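Local coordinates for protein immunoreactive 84kD antigen PG93 (Porphyromonas gingivalis, PDB 5M11) that serves as an essential bacterial surface component of the type IX secretion system, the machinery that exports proteins in this oral bacterium, and binds zinc and calcium ions, at residues 211-216 / 227-233; 247-252 / 263-269. One frame throughout, in Å; residues are numbered along the deposited sequence.

Contact 1 of 2, residues 211-216 / 227-233; sequences ADGRVY and LLLSSSA
Strands 214-216 and 227-230 run antiparallel with axes 4.7 Å apart, and Val215 meets two residues rather than one: its N gives a hydrogen bond to Leu229 O, and its O receives Leu228 N (2.8 Å). This is the pattern of a classic beta bulge, set between the non-hydrogen-bonded pairs Tyr216-Leu227 and Arg214-Ser230. Beyond it Ser231 N reaches Gly213 O only weakly.

Leu227 has its CG anti to the backbone N (chi1 -175°), which carries CD1 across to the other strand. There the methyl lies over one face of the Tyr216 ring, 4.1 Å from the centroid and offset toward the rim, a CH-pi contact. The same methyl also touches Arg214 CB at 3.7 Å and the CG and CD beyond it, the two side chains crossing at about a right angle. On the other face of the sheet Val215 and Leu229 lie side by side, CG2 against CD2 at 3.7 Å, close to Ile246 and Tyr253 of the next sheet.

Where the strand begins, Asp212 OD1 takes Arg214 N in an Asx turn and, from the other face of the carboxylate plane, Arg214 NE. Arg214 NH2 completes a side-on salt bridge to Asp212 OD2 (3.1 Å). Three Arg214 bonds thus tie the Asp212 carboxylate across the turn through Gly213, while the cross-strand grip is backbone hydrogen bonding and apolar contact, CH-pi included.

Contact 2 of 2, residues 247-252 / 263-269; sequences CAENRI and QFPIADV
In a four-stranded antiparallel propeller blade, the turn joining strands 244-247 and 252-256 packs against the end of the fourth strand, 260-264, and the chain that leaves it for the next blade. Ile252 and Phe264 form the hydrogen-bonded pair that joins the two segments: Ile252 N gives to Phe264 O at 2.8 Å, nearly straight and in the carbonyl plane, and Phe264 N returns a bond to Ile252 O at 3.0 Å. Phe264 O also accepts from Ile266 N, closing the inverse gamma turn centred on Pro265. That turn ends the strand and takes the chain past Asn250.

Ile252 carries the apolar contact. With CG1 beside the backbone N (chi1 -68°) and the chain extended to its tip, CD1 touches Val269 CG2 at 3.6 Å and Ile266 CB at 3.7 Å, both on the chain that leaves the strand, and the side chain crosses Val269 at about a right angle. The other branch of Val269, CG1, lies against Cys247 SG at 3.8 Å.

On the more exposed side Gln263 NE2 comes up to Arg251 CG at 3.5 Å, its amide plane steeply inclined to the guanidinium. The arginine bends back at chi2 so that the guanidinium lies flat over Ala248 CB; NH1 bonds to Glu249 O, and NE to Tyr253 OH. Farther out a water gives one hydrogen bond to Glu249 OE1 and another to Asp268 OD1, bridging carboxylates whose like charges it probably helps to accommodate.

Phe264 O takes two N-H donors, so a single carbonyl both pairs the strand with Ile252 and closes the turn that ends it; the buried isoleucine-valine contact forms just beyond.

Contact 1 closes before contact 2 opens along the chain, and their centres lie 14 Å apart. Each belongs to its own four-stranded antiparallel sheet, contact 1 to the one spanning 196-230 and contact 2 to the one spanning 236-264, consecutive blades of a beta propeller. Contact 1 joins the third and fourth strands of its blade; contact 2 joins the turn between second and third to the end of the fourth. They meet where Ser231 and Ser232, leaving blade 196-230, pack on Ala248 and Arg251 of blade 236-264, with a weak hydrogen bond from Glu249 N to Ser232 OG, so the segment leaving one blade helps pack it against the next, away from the zinc and calcium sites.

Contact 1 of 2, residues 211-216 / 227-233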
ATOM      1  N   ALA A 211     -21.025 -16.403 -22.641  1.00 54.28           N
ATOM      2  CA  ALA A 211     -20.994 -16.642 -21.198  1.00 54.97           C
ATOM      3  C   ALA A 211     -21.091 -18.126 -20.875  1.00 59.95           C
ATOM      4  O   ALA A 211     -20.393 -18.569 -19.966  1.00 61.14           O
ATOM      5  CB  ALA A 211     -22.122 -15.887 -20.519  1.00 56.72           C
ATOM      6  N   ASP A 212     -21.904 -18.904 -21.646  1.00 56.14           N
ATOM      7  CA  ASP A 212     -22.098 -20.354 -21.416  1.00 57.54           C
ATOM      8  C   ASP A 212     -20.924 -21.231 -21.931  1.00 60.98           C
ATOM      9  O   ASP A 212     -21.036 -22.454 -21.920  1.00 62.49           O
ATOM     10  CB  ASP A 212     -23.423 -20.845 -22.035  1.00 59.64           C
ATOM     11  CG  ASP A 212     -23.507 -20.704 -23.535  1.00 68.10           C
ATOM     12  OD1 ASP A 212     -22.644 -21.265 -24.227  1.00 68.49           O
ATOM     13  OD2 ASP A 212     -24.438 -20.029 -24.018  1.00 75.13           O
ATOM     14  N   GLY A 213     -19.839 -20.616 -22.397  1.00 54.92           N
ATOM     15  CA  GLY A 213     -18.678 -21.356 -22.870  1.00 53.40           C
ATOM     16  C   GLY A 213     -18.558 -21.559 -24.363  1.00 53.72           C
ATOM     17  O   GLY A 213     -17.443 -21.725 -24.857  1.00 52.88           O
ATOM     18  N   ARG A 214     -19.678 -21.553 -25.107  1.00 48.83           N
ATOM     19  CA  ARG A 214     -19.646 -21.753 -26.569  1.00 47.06           C
ATOM     20  C   ARG A 214     -18.775 -20.706 -27.262  1.00 49.70           C
ATOM     21  O   ARG A 214     -18.601 -19.615 -26.717  1.00 50.78           O
ATOM     22  CB  ARG A 214     -21.066 -21.695 -27.150  1.00 45.46           C
ATOM     23  CG  ARG A 214     -21.860 -22.980 -26.964  1.00 51.39           C
ATOM     24  CD  ARG A 214     -23.214 -22.893 -27.632  1.00 53.18           C
ATOM     25  NE  ARG A 214     -24.079 -21.971 -26.906  1.00 55.07           N
ATOM     26  CZ  ARG A 214     -25.151 -21.387 -27.416  1.00 63.67           C
ATOM     27  NH1 ARG A 214     -25.513 -21.629 -28.665  1.00 56.01           N
ATOM     28  NH2 ARG A 214     -25.873 -20.557 -26.677  1.00 46.25           N
ATOM     29  N   VAL A 215     -18.203 -21.029 -28.422  1.00 43.70           N
ATOM     30  CA  VAL A 215     -17.389 -20.073 -29.180  1.00 40.81           C
ATOM     31  C   VAL A 215     -17.861 -20.096 -30.611  1.00 43.93           C
ATOM     32  O   VAL A 215     -17.934 -21.158 -31.231  1.00 44.52           O
ATOM     33  CB  VAL A 215     -15.872 -20.315 -29.071  1.00 43.97           C
ATOM     34  CG1 VAL A 215     -15.103 -19.547 -30.146  1.00 41.92           C
ATOM     35  CG2 VAL A 215     -15.364 -19.965 -27.690  1.00 44.02           C
ATOM     36  N   TYR A 216     -18.204 -18.930 -31.122  1.00 39.57           N
ATOM     37  CA  TYR A 216     -18.690 -18.826 -32.475  1.00 40.07           C
ATOM     38  C   TYR A 216     -17.647 -18.224 -33.367  1.00 43.41           C
ATOM     39  O   TYR A 216     -16.897 -17.349 -32.947  1.00 43.48           O
ATOM     40  CB  TYR A 216     -19.998 -18.033 -32.507  1.00 41.57           C
ATOM     41  CG  TYR A 216     -21.197 -18.901 -32.185  1.00 44.65           C
ATOM     42  CD1 TYR A 216     -21.885 -19.576 -33.193  1.00 47.41           C
ATOM     43  CD2 TYR A 216     -21.604 -19.105 -30.871  1.00 46.04           C
ATOM     44  CE1 TYR A 216     -22.955 -20.416 -32.901  1.00 48.09           C
ATOM     45  CE2 TYR A 216     -22.685 -19.937 -30.569  1.00 48.70           C
ATOM     46  CZ  TYR A 216     -23.348 -20.592 -31.589  1.00 51.94           C
ATOM     47  OH  TYR A 216     -24.394 -21.419 -31.310  1.00 54.18           O
ATOM     48  N   LEU A 227     -20.614 -22.554 -34.938  1.00 41.60           N
ATOM     49  CA  LEU A 227     -19.960 -22.933 -33.685  1.00 41.62           C
ATOM     50  C   LEU A 227     -18.583 -23.522 -33.955  1.00 45.71           C
ATOM     51  O   LEU A 227     -18.499 -24.474 -34.723  1.00 47.95           O
ATOM     52  CB  LEU A 227     -20.846 -23.934 -32.923  1.00 43.40           C
ATOM     53  CG  LEU A 227     -20.367 -24.350 -31.532  1.00 48.66           C
ATOM     54  CD1 LEU A 227     -20.676 -23.305 -30.512  1.00 47.53           C
ATOM     55  CD2 LEU A 227     -21.009 -25.653 -31.112  1.00 54.72           C
ATOM     56  N   LEU A 228     -17.514 -22.964 -33.334  1.00 39.73           N
ATOM     57  CA  LEU A 228     -16.129 -23.446 -33.505  1.00 38.81           C
ATOM     58  C   LEU A 228     -15.832 -24.523 -32.463  1.00 46.68           C
ATOM     59  O   LEU A 228     -15.570 -25.679 -32.826  1.00 47.79           O
ATOM     60  CB  LEU A 228     -15.100 -22.299 -33.472  1.00 35.90           C
ATOM     61  CG  LEU A 228     -13.629 -22.648 -33.614  1.00 39.39           C
ATOM     62  CD1 LEU A 228     -13.301 -23.194 -34.963  1.00 39.92           C
ATOM     63  CD2 LEU A 228     -12.786 -21.436 -33.372  1.00 40.61           C
ATOM     64  N   LEU A 229     -15.906 -24.162 -31.176  1.00 44.96           N
ATOM     65  CA  LEU A 229     -15.757 -25.134 -30.101  1.00 46.43           C
ATOM     66  C   LEU A 229     -16.714 -24.792 -28.970  1.00 49.83           C
ATOM     67  O   LEU A 229     -17.294 -23.703 -28.941  1.00 48.62           O
ATOM     68  CB  LEU A 229     -14.301 -25.324 -29.605  1.00 47.01           C
ATOM     69  CG  LEU A 229     -13.434 -24.196 -29.014  1.00 51.68           C
ATOM     70  CD1 LEU A 229     -12.902 -23.275 -30.056  1.00 54.78           C
ATOM     71  CD2 LEU A 229     -14.073 -23.465 -27.830  1.00 52.67           C
ATOM     72  N   SER A 230     -16.887 -25.733 -28.056  1.00 47.43           N
ATOM     73  CA  SER A 230     -17.742 -25.577 -26.900  1.00 48.06           C
ATOM     74  C   SER A 230     -16.890 -25.658 -25.652  1.00 55.48           C
ATOM     75  O   SER A 230     -16.683 -26.736 -25.098  1.00 59.15           O
ATOM     76  CB  SER A 230     -18.836 -26.639 -26.885  1.00 53.21           C
ATOM     77  OG  SER A 230     -19.472 -26.825 -28.138  1.00 61.96           O
ATOM     78  N   SER A 231     -16.372 -24.520 -25.212  1.00 51.10           N
ATOM     79  CA  SER A 231     -15.577 -24.431 -23.995  1.00 52.16           C
ATOM     80  C   SER A 231     -16.502 -24.486 -22.747  1.00 60.84           C
ATOM     81  O   SER A 231     -17.733 -24.556 -22.880  1.00 59.81           O
ATOM     82  CB  SER A 231     -14.765 -23.143 -24.019  1.00 50.33           C
ATOM     83  OG  SER A 231     -13.935 -23.052 -22.883  1.00 56.82           O
ATOM     84  N   SER A 232     -15.906 -24.472 -21.539  1.00 61.08           N
ATOM     85  CA  SER A 232     -16.669 -24.474 -20.295  1.00 63.68           C
ATOM     86  C   SER A 232     -17.222 -23.074 -20.045  1.00 67.88           C
ATOM     87  O   SER A 232     -16.658 -22.104 -20.566  1.00 66.20           O
ATOM     88  CB  SER A 232     -15.794 -24.932 -19.132  1.00 69.76           C
ATOM     89  OG  SER A 232     -14.768 -24.003 -18.835  1.00 75.09           O
ATOM     90  N   ALA A 233     -18.312 -22.961 -19.242  1.00 65.60           N
ATOM     91  CA  ALA A 233     -18.963 -21.690 -18.903  1.00 63.77           C
ATOM     92  C   ALA A 233     -17.998 -20.732 -18.256  1.00 68.90           C
ATOM     93  O   ALA A 233     -17.007 -21.144 -17.651  1.00 69.04           O
ATOM     94  CB  ALA A 233     -20.147 -21.919 -17.978  1.00 67.20           C
TER

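Contact 2 of 2, residues 247-252 / 263-269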
ATOM      1  N   CYS A 247      -9.518 -19.465 -22.330  1.00 64.56           N
ATOM      2  CA  CYS A 247      -9.075 -20.102 -21.110  1.00 69.64           C
ATOM      3  C   CYS A 247     -10.239 -20.459 -20.264  1.00 79.56           C
ATOM      4  O   CYS A 247     -10.970 -19.598 -19.759  1.00 78.98           O
ATOM      5  CB  CYS A 247      -8.086 -19.216 -20.375  1.00 70.93           C
ATOM      6  SG  CYS A 247      -6.752 -18.626 -21.439  1.00 73.77           S
ATOM      7  N   ALA A 248     -10.447 -21.769 -20.205  1.00 81.18           N
ATOM      8  CA  ALA A 248     -11.473 -22.469 -19.462  1.00 84.93           C
ATOM      9  C   ALA A 248     -10.864 -22.996 -18.175  1.00 97.61           C
ATOM     10  O   ALA A 248      -9.645 -22.880 -17.987  1.00 99.86           O
ATOM     11  CB  ALA A 248     -11.990 -23.619 -20.307  1.00 85.91           C
ATOM     12  N   GLU A 249     -11.685 -23.574 -17.288  1.00 97.74           N
ATOM     13  CA  GLU A 249     -11.149 -24.165 -16.075  1.00101.94           C
ATOM     14  C   GLU A 249     -10.509 -25.499 -16.438  1.00106.45           C
ATOM     15  O   GLU A 249     -11.188 -26.359 -17.001  1.00106.23           O
ATOM     16  CB  GLU A 249     -12.237 -24.330 -15.012  1.00106.45           C
ATOM     17  CG  GLU A 249     -12.222 -23.221 -13.980  1.00123.80           C
ATOM     18  CD  GLU A 249     -13.055 -23.535 -12.753  1.00162.05           C
ATOM     19  OE1 GLU A 249     -12.544 -24.233 -11.846  1.00163.10           O
ATOM     20  OE2 GLU A 249     -14.229 -23.103 -12.709  1.00162.58           O
ATOM     21  N   ASN A 250      -9.180 -25.604 -16.215  1.00103.30           N
ATOM     22  CA  ASN A 250      -8.256 -26.744 -16.399  1.00105.30           C
ATOM     23  C   ASN A 250      -7.580 -26.782 -17.801  1.00103.13           C
ATOM     24  O   ASN A 250      -6.528 -27.415 -17.914  1.00105.45           O
ATOM     25  CB  ASN A 250      -8.868 -28.136 -16.046  1.00112.41           C
ATOM     26  CG  ASN A 250      -9.731 -28.833 -17.078  1.00145.41           C
ATOM     27  OD1 ASN A 250      -9.267 -29.264 -18.135  1.00146.77           O
ATOM     28  ND2 ASN A 250     -10.985 -29.082 -16.728  1.00137.69           N
ATOM     29  N   ARG A 251      -8.125 -26.112 -18.833  1.00 91.81           N
ATOM     30  CA  ARG A 251      -7.473 -26.139 -20.147  1.00 87.71           C
ATOM     31  C   ARG A 251      -7.633 -24.817 -20.930  1.00 84.10           C
ATOM     32  O   ARG A 251      -8.520 -24.015 -20.623  1.00 81.96           O
ATOM     33  CB  ARG A 251      -7.967 -27.340 -20.985  1.00 87.36           C
ATOM     34  CG  ARG A 251      -9.350 -27.199 -21.632  1.00 92.23           C
ATOM     35  CD  ARG A 251     -10.507 -27.583 -20.724  1.00 95.73           C
ATOM     36  NE  ARG A 251     -11.790 -27.346 -21.386  1.00 94.52           N
ATOM     37  CZ  ARG A 251     -12.920 -27.028 -20.762  1.00100.49           C
ATOM     38  NH1 ARG A 251     -12.945 -26.905 -19.439  1.00 82.53           N
ATOM     39  NH2 ARG A 251     -14.030 -26.819 -21.456  1.00 83.46           N
ATOM     40  N   ILE A 252      -6.739 -24.595 -21.920  1.00 76.81           N
ATOM     41  CA  ILE A 252      -6.712 -23.439 -22.839  1.00 71.68           C
ATOM     42  C   ILE A 252      -7.019 -23.942 -24.244  1.00 71.07           C
ATOM     43  O   ILE A 252      -6.704 -25.098 -24.571  1.00 72.41           O
ATOM     44  CB  ILE A 252      -5.343 -22.664 -22.833  1.00 74.50           C
ATOM     45  CG1 ILE A 252      -5.073 -21.932 -21.534  1.00 76.13           C
ATOM     46  CG2 ILE A 252      -5.204 -21.688 -24.012  1.00 71.56           C
ATOM     47  CD1 ILE A 252      -3.632 -21.409 -21.498  1.00 85.48           C
ATOM     48  N   GLN A 263      -5.372 -27.439 -28.048  1.00 58.68           N
ATOM     49  CA  GLN A 263      -5.748 -27.481 -26.647  1.00 58.37           C
ATOM     50  C   GLN A 263      -4.505 -27.720 -25.763  1.00 63.85           C
ATOM     51  O   GLN A 263      -3.601 -28.478 -26.138  1.00 65.42           O
ATOM     52  CB  GLN A 263      -6.792 -28.577 -26.436  1.00 60.98           C
ATOM     53  CG  GLN A 263      -7.772 -28.297 -25.309  1.00 82.44           C
ATOM     54  CD  GLN A 263      -8.651 -29.493 -25.033  1.00109.09           C
ATOM     55  OE1 GLN A 263      -9.298 -30.055 -25.938  1.00103.30           O
ATOM     56  NE2 GLN A 263      -8.700 -29.904 -23.767  1.00105.72           N
ATOM     57  N   PHE A 264      -4.456 -27.043 -24.604  1.00 59.26           N
ATOM     58  CA  PHE A 264      -3.371 -27.156 -23.636  1.00 61.11           C
ATOM     59  C   PHE A 264      -3.925 -27.323 -22.227  1.00 68.12           C
ATOM     60  O   PHE A 264      -4.746 -26.501 -21.805  1.00 65.77           O
ATOM     61  CB  PHE A 264      -2.459 -25.920 -23.677  1.00 60.91           C
ATOM     62  CG  PHE A 264      -1.790 -25.642 -24.992  1.00 60.73           C
ATOM     63  CD1 PHE A 264      -0.612 -26.291 -25.341  1.00 67.34           C
ATOM     64  CD2 PHE A 264      -2.302 -24.693 -25.861  1.00 58.70           C
ATOM     65  CE1 PHE A 264       0.027 -26.013 -26.553  1.00 67.66           C
ATOM     66  CE2 PHE A 264      -1.660 -24.413 -27.068  1.00 61.21           C
ATOM     67  CZ  PHE A 264      -0.496 -25.071 -27.404  1.00 62.41           C
ATOM     68  N   PRO A 265      -3.470 -28.327 -21.447  1.00 69.76           N
ATOM     69  CA  PRO A 265      -3.971 -28.455 -20.070  1.00 72.02           C
ATOM     70  C   PRO A 265      -3.322 -27.427 -19.109  1.00 79.40           C
ATOM     71  O   PRO A 265      -2.479 -27.777 -18.279  1.00 83.61           O
ATOM     72  CB  PRO A 265      -3.632 -29.898 -19.713  1.00 77.34           C
ATOM     73  CG  PRO A 265      -2.443 -30.211 -20.528  1.00 82.43           C
ATOM     74  CD  PRO A 265      -2.482 -29.381 -21.765  1.00 74.16           C
ATOM     75  N   ILE A 266      -3.722 -26.149 -19.228  1.00 73.40           N
ATOM     76  CA  ILE A 266      -3.237 -25.070 -18.362  1.00 74.17           C
ATOM     77  C   ILE A 266      -4.434 -24.477 -17.634  1.00 78.90           C
ATOM     78  O   ILE A 266      -5.288 -23.840 -18.266  1.00 76.86           O
ATOM     79  CB  ILE A 266      -2.405 -23.944 -19.062  1.00 75.01           C
ATOM     80  CG1 ILE A 266      -1.587 -24.422 -20.300  1.00 76.06           C
ATOM     81  CG2 ILE A 266      -1.516 -23.232 -18.058  1.00 77.30           C
ATOM     82  CD1 ILE A 266      -0.373 -25.326 -20.055  1.00 92.09           C
ATOM     83  N   ALA A 267      -4.477 -24.669 -16.312  1.00 78.22           N
ATOM     84  CA  ALA A 267      -5.525 -24.164 -15.432  1.00 78.08           C
ATOM     85  C   ALA A 267      -5.244 -22.728 -14.959  1.00 82.08           C
ATOM     86  O   ALA A 267      -4.101 -22.271 -14.994  1.00 82.20           O
ATOM     87  CB  ALA A 267      -5.657 -25.070 -14.227  1.00 83.39           C
ATOM     88  N   ASP A 268      -6.310 -22.038 -14.505  1.00 77.67           N
ATOM     89  CA  ASP A 268      -6.324 -20.707 -13.906  1.00 76.41           C
ATOM     90  C   ASP A 268      -5.345 -19.762 -14.622  1.00 76.82           C
ATOM     91  O   ASP A 268      -4.258 -19.472 -14.113  1.00 78.58           O
ATOM     92  CB  ASP A 268      -6.022 -20.799 -12.388  1.00 82.73           C
ATOM     93  CG  ASP A 268      -6.832 -21.832 -11.591  1.00100.57           C
ATOM     94  OD1 ASP A 268      -8.069 -21.896 -11.777  1.00100.81           O
ATOM     95  OD2 ASP A 268      -6.234 -22.519 -10.721  1.00111.69           O
ATOM     96  N   VAL A 269      -5.738 -19.322 -15.823  1.00 67.83           N
ATOM     97  CA  VAL A 269      -4.956 -18.428 -16.679  1.00 64.25           C
ATOM     98  C   VAL A 269      -5.668 -17.081 -16.705  1.00 63.80           C
ATOM     99  O   VAL A 269      -6.827 -17.013 -17.112  1.00 62.33           O
ATOM    100  CB  VAL A 269      -4.731 -19.013 -18.100  1.00 65.84           C
ATOM    101  CG1 VAL A 269      -3.943 -18.039 -18.976  1.00 63.56           C
ATOM    102  CG2 VAL A 269      -4.037 -20.371 -18.033  1.00 68.52           C
TER
HETATM  103  O   HOH W   1     -10.362 -23.222 -10.633  1.00 72.15           O